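Local structure of acyltransferase (Streptococcus pneumoniae, 5UG1) at residues A125-V130 with P135-G140. The protein probably transfers acetyl groups to peptidoglycan as the extracellular catalytic domain of O-acetyltransferase A, a virulence-associated enzyme of this Gram-positive pathogen. Sequence-based numbering, arbitrary orientation.
Sequences ADWNQV and PEIWAG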
ATOM      1  N   ALA A 125      -1.923  -5.938  -3.094  1.00 24.38           N
ATOM      2  CA  ALA A 125      -1.976  -6.296  -1.678  1.00 28.00           C
ATOM      3  C   ALA A 125      -3.313  -5.764  -1.166  1.00 28.27           C
ATOM      4  O   ALA A 125      -3.424  -4.577  -0.835  1.00 24.72           O
ATOM      5  CB  ALA A 125      -0.795  -5.714  -0.905  1.00 22.80           C
ATOM      6  N   ASP A 126      -4.329  -6.635  -1.105  1.00 28.20           N
ATOM      7  CA  ASP A 126      -5.725  -6.187  -0.999  1.00 24.62           C
ATOM      8  C   ASP A 126      -6.141  -6.036   0.467  1.00 27.99           C
ATOM      9  O   ASP A 126      -6.970  -6.776   1.011  1.00 23.19           O
ATOM     10  CB  ASP A 126      -6.648  -7.136  -1.745  1.00 22.05           C
ATOM     11  CG  ASP A 126      -7.922  -6.452  -2.208  1.00 23.34           C
ATOM     12  OD1 ASP A 126      -8.254  -5.374  -1.663  1.00 23.21           O
ATOM     13  OD2 ASP A 126      -8.586  -6.986  -3.129  1.00 25.39           O
ATOM     14  N   TRP A 127      -5.537  -5.031   1.103  1.00 19.74           N
ATOM     15  CA  TRP A 127      -5.918  -4.663   2.460  1.00 17.47           C
ATOM     16  C   TRP A 127      -7.413  -4.374   2.562  1.00 25.02           C
ATOM     17  O   TRP A 127      -8.064  -4.757   3.542  1.00 29.91           O
ATOM     18  CB  TRP A 127      -5.095  -3.451   2.891  1.00 15.78           C
ATOM     19  CG  TRP A 127      -5.582  -2.764   4.138  1.00 21.46           C
ATOM     20  CD1 TRP A 127      -6.070  -1.492   4.239  1.00 21.10           C
ATOM     21  CD2 TRP A 127      -5.619  -3.316   5.458  1.00 22.54           C
ATOM     22  NE1 TRP A 127      -6.410  -1.219   5.544  1.00 23.46           N
ATOM     23  CE2 TRP A 127      -6.138  -2.323   6.312  1.00 23.26           C
ATOM     24  CE3 TRP A 127      -5.259  -4.559   6.004  1.00 26.10           C
ATOM     25  CZ2 TRP A 127      -6.315  -2.536   7.686  1.00 21.51           C
ATOM     26  CZ3 TRP A 127      -5.432  -4.763   7.373  1.00 22.01           C
ATOM     27  CH2 TRP A 127      -5.957  -3.759   8.192  1.00 18.58           C
ATOM     28  N   ASN A 128      -7.970  -3.685   1.563  1.00 20.11           N
ATOM     29  CA  ASN A 128      -9.406  -3.420   1.528  1.00 22.69           C
ATOM     30  C   ASN A 128     -10.216  -4.700   1.719  1.00 25.78           C
ATOM     31  O   ASN A 128     -11.139  -4.752   2.537  1.00 20.29           O
ATOM     32  CB  ASN A 128      -9.768  -2.748   0.198  1.00 24.61           C
ATOM     33  CG  ASN A 128     -11.245  -2.451   0.068  1.00 24.84           C
ATOM     34  OD1 ASN A 128     -12.035  -3.319  -0.313  1.00 25.65           O
ATOM     35  ND2 ASN A 128     -11.626  -1.210   0.364  1.00 23.63           N
ATOM     36  N   GLN A 129      -9.880  -5.750   0.967  1.00 21.57           N
ATOM     37  CA  GLN A 129     -10.613  -7.004   1.093  1.00 24.43           C
ATOM     38  C   GLN A 129     -10.387  -7.650   2.454  1.00 24.71           C
ATOM     39  O   GLN A 129     -11.341  -8.135   3.073  1.00 28.92           O
ATOM     40  CB  GLN A 129     -10.212  -7.958  -0.030  1.00 26.84           C
ATOM     41  CG  GLN A 129     -10.708  -9.377   0.158  1.00 49.00           C
ATOM     42  CD  GLN A 129     -10.440 -10.234  -1.064  1.00 65.49           C
ATOM     43  OE1 GLN A 129      -9.489  -9.990  -1.809  1.00 67.64           O
ATOM     44  NE2 GLN A 129     -11.287 -11.233  -1.286  1.00 77.03           N
ATOM     45  N   VAL A 130      -9.138  -7.658   2.939  1.00 23.43           N
ATOM     46  CA  VAL A 130      -8.821  -8.289   4.222  1.00 28.50           C
ATOM     47  C   VAL A 130      -9.500  -7.545   5.372  1.00 29.47           C
ATOM     48  O   VAL A 130     -10.112  -8.159   6.261  1.00 23.71           O
ATOM     49  CB  VAL A 130      -7.293  -8.368   4.406  1.00 29.55           C
ATOM     50  CG1 VAL A 130      -6.905  -8.597   5.886  1.00 24.16           C
ATOM     51  CG2 VAL A 130      -6.715  -9.474   3.520  1.00 25.52           C
ATOM     52  N   PRO A 135     -14.054  -7.609  11.265  1.00 29.69           N
ATOM     53  CA  PRO A 135     -14.719  -6.530  12.014  1.00 33.02           C
ATOM     54  C   PRO A 135     -14.146  -6.326  13.405  1.00 35.02           C
ATOM     55  O   PRO A 135     -14.215  -5.209  13.930  1.00 35.77           O
ATOM     56  CB  PRO A 135     -16.184  -6.993  12.070  1.00 37.45           C
ATOM     57  CG  PRO A 135     -16.110  -8.479  11.927  1.00 34.58           C
ATOM     58  CD  PRO A 135     -14.963  -8.732  10.987  1.00 31.28           C
ATOM     59  N   GLU A 136     -13.566  -7.368  14.012  1.00 35.73           N
ATOM     60  CA  GLU A 136     -13.092  -7.250  15.387  1.00 36.81           C
ATOM     61  C   GLU A 136     -11.980  -6.217  15.518  1.00 36.67           C
ATOM     62  O   GLU A 136     -11.826  -5.599  16.580  1.00 37.52           O
ATOM     63  CB  GLU A 136     -12.621  -8.614  15.911  1.00 39.50           C
ATOM     64  CG  GLU A 136     -11.314  -9.140  15.312  1.00 40.12           C
ATOM     65  CD  GLU A 136     -11.468  -9.730  13.909  1.00 39.06           C
ATOM     66  OE1 GLU A 136     -12.559  -9.625  13.319  1.00 42.92           O
ATOM     67  OE2 GLU A 136     -10.485 -10.299  13.393  1.00 38.90           O
ATOM     68  N   ILE A 137     -11.201  -5.991  14.455  1.00 25.71           N
ATOM     69  CA  ILE A 137     -10.146  -4.987  14.567  1.00 23.13           C
ATOM     70  C   ILE A 137     -10.670  -3.581  14.332  1.00 25.71           C
ATOM     71  O   ILE A 137      -9.883  -2.629  14.365  1.00 31.34           O
ATOM     72  CB  ILE A 137      -8.964  -5.285  13.617  1.00 27.04           C
ATOM     73  CG1 ILE A 137      -9.343  -5.057  12.147  1.00 23.72           C
ATOM     74  CG2 ILE A 137      -8.425  -6.702  13.857  1.00 25.26           C
ATOM     75  CD1 ILE A 137      -8.149  -5.216  11.187  1.00 21.03           C
ATOM     76  N   TRP A 138     -11.979  -3.413  14.107  1.00 23.90           N
ATOM     77  CA  TRP A 138     -12.557  -2.097  13.869  1.00 24.29           C
ATOM     78  C   TRP A 138     -13.530  -1.647  14.950  1.00 24.96           C
ATOM     79  O   TRP A 138     -13.954  -0.487  14.928  1.00 26.33           O
ATOM     80  CB  TRP A 138     -13.270  -2.062  12.509  1.00 25.33           C
ATOM     81  CG  TRP A 138     -12.363  -2.479  11.398  1.00 26.77           C
ATOM     82  CD1 TRP A 138     -12.440  -3.624  10.650  1.00 26.64           C
ATOM     83  CD2 TRP A 138     -11.201  -1.773  10.936  1.00 27.93           C
ATOM     84  NE1 TRP A 138     -11.402  -3.665   9.743  1.00 31.52           N
ATOM     85  CE2 TRP A 138     -10.633  -2.540   9.896  1.00 27.66           C
ATOM     86  CE3 TRP A 138     -10.599  -0.558  11.291  1.00 22.25           C
ATOM     87  CZ2 TRP A 138      -9.496  -2.135   9.214  1.00 25.84           C
ATOM     88  CZ3 TRP A 138      -9.478  -0.160  10.613  1.00 23.82           C
ATOM     89  CH2 TRP A 138      -8.932  -0.949   9.587  1.00 23.33           C
ATOM     90  N   ALA A 139     -13.894  -2.517  15.887  1.00 26.52           N
ATOM     91  CA  ALA A 139     -14.768  -2.109  16.979  1.00 27.25           C
ATOM     92  C   ALA A 139     -14.136  -0.952  17.736  1.00 25.82           C
ATOM     93  O   ALA A 139     -12.955  -1.007  18.090  1.00 23.84           O
ATOM     94  CB  ALA A 139     -15.018  -3.278  17.928  1.00 24.73           C
ATOM     95  N   GLY A 140     -14.918   0.105  17.957  1.00 25.04           N
ATOM     96  CA  GLY A 140     -14.469   1.249  18.716  1.00 25.88           C
ATOM     97  C   GLY A 140     -13.463   2.138  18.024  1.00 25.56           C
ATOM     98  O   GLY A 140     -12.868   2.992  18.681  1.00 28.92           O
TER
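D126 OD1, one residue ahead of the W127 that packs against I137 and W138, is gripped by Q129 N and by the hydroxyl of T91. D126 is the N-cap of helix 127-132, which follows edge strand 122-125 of the parallel sheet in this atypical alpha/beta hydrolase fold. Aspartate suits the place because the short side chain of D126 turns back so that OD1 accepts from Q129 N at 3.1 Å, the amide lying well above the carboxylate plane. The other oxygen, OD2, makes a salt bridge with R113. D126 is also the centre of an inverse gamma turn, closed by the bond from W127 N to A125 O (2.9 Å), through which strand passes into helix.

Across the contact the meeting is wholly apolar and buried. With chi1 of W127 at 167°, its CG lies opposite the backbone N, which swings the six-membered ring across to the returning loop. There W127 CZ2 comes within 3.6 Å of W138 CZ2, near the plane of the W138 ring and at its edge. Because the two indole planes are turned by 61° and the rings meet rim to rim, this is neither an offset nor a T-shaped stack. Isoleucine suits position 137: the extended CG1 branch of I137 brings CD1 to 4.0 Å from W127 CH2. W127 also meets the Y160 ring edge-to-face, while I137 touches L159, so helix 150-171 flanks both partners.

Tryptophan at 138 combines a broad apolar rim with one polar atom: NE1 donates to the carbonyl of A131, tying the loop to helix 127-132. The W127 side chain lies about 9 Å from the bound methanesulfonic acid, placing the packing near, but not in, the pocket that holds it. Against one face of W138, offset toward its rim, I137 CG1 sits 3.4 Å above the ring plane.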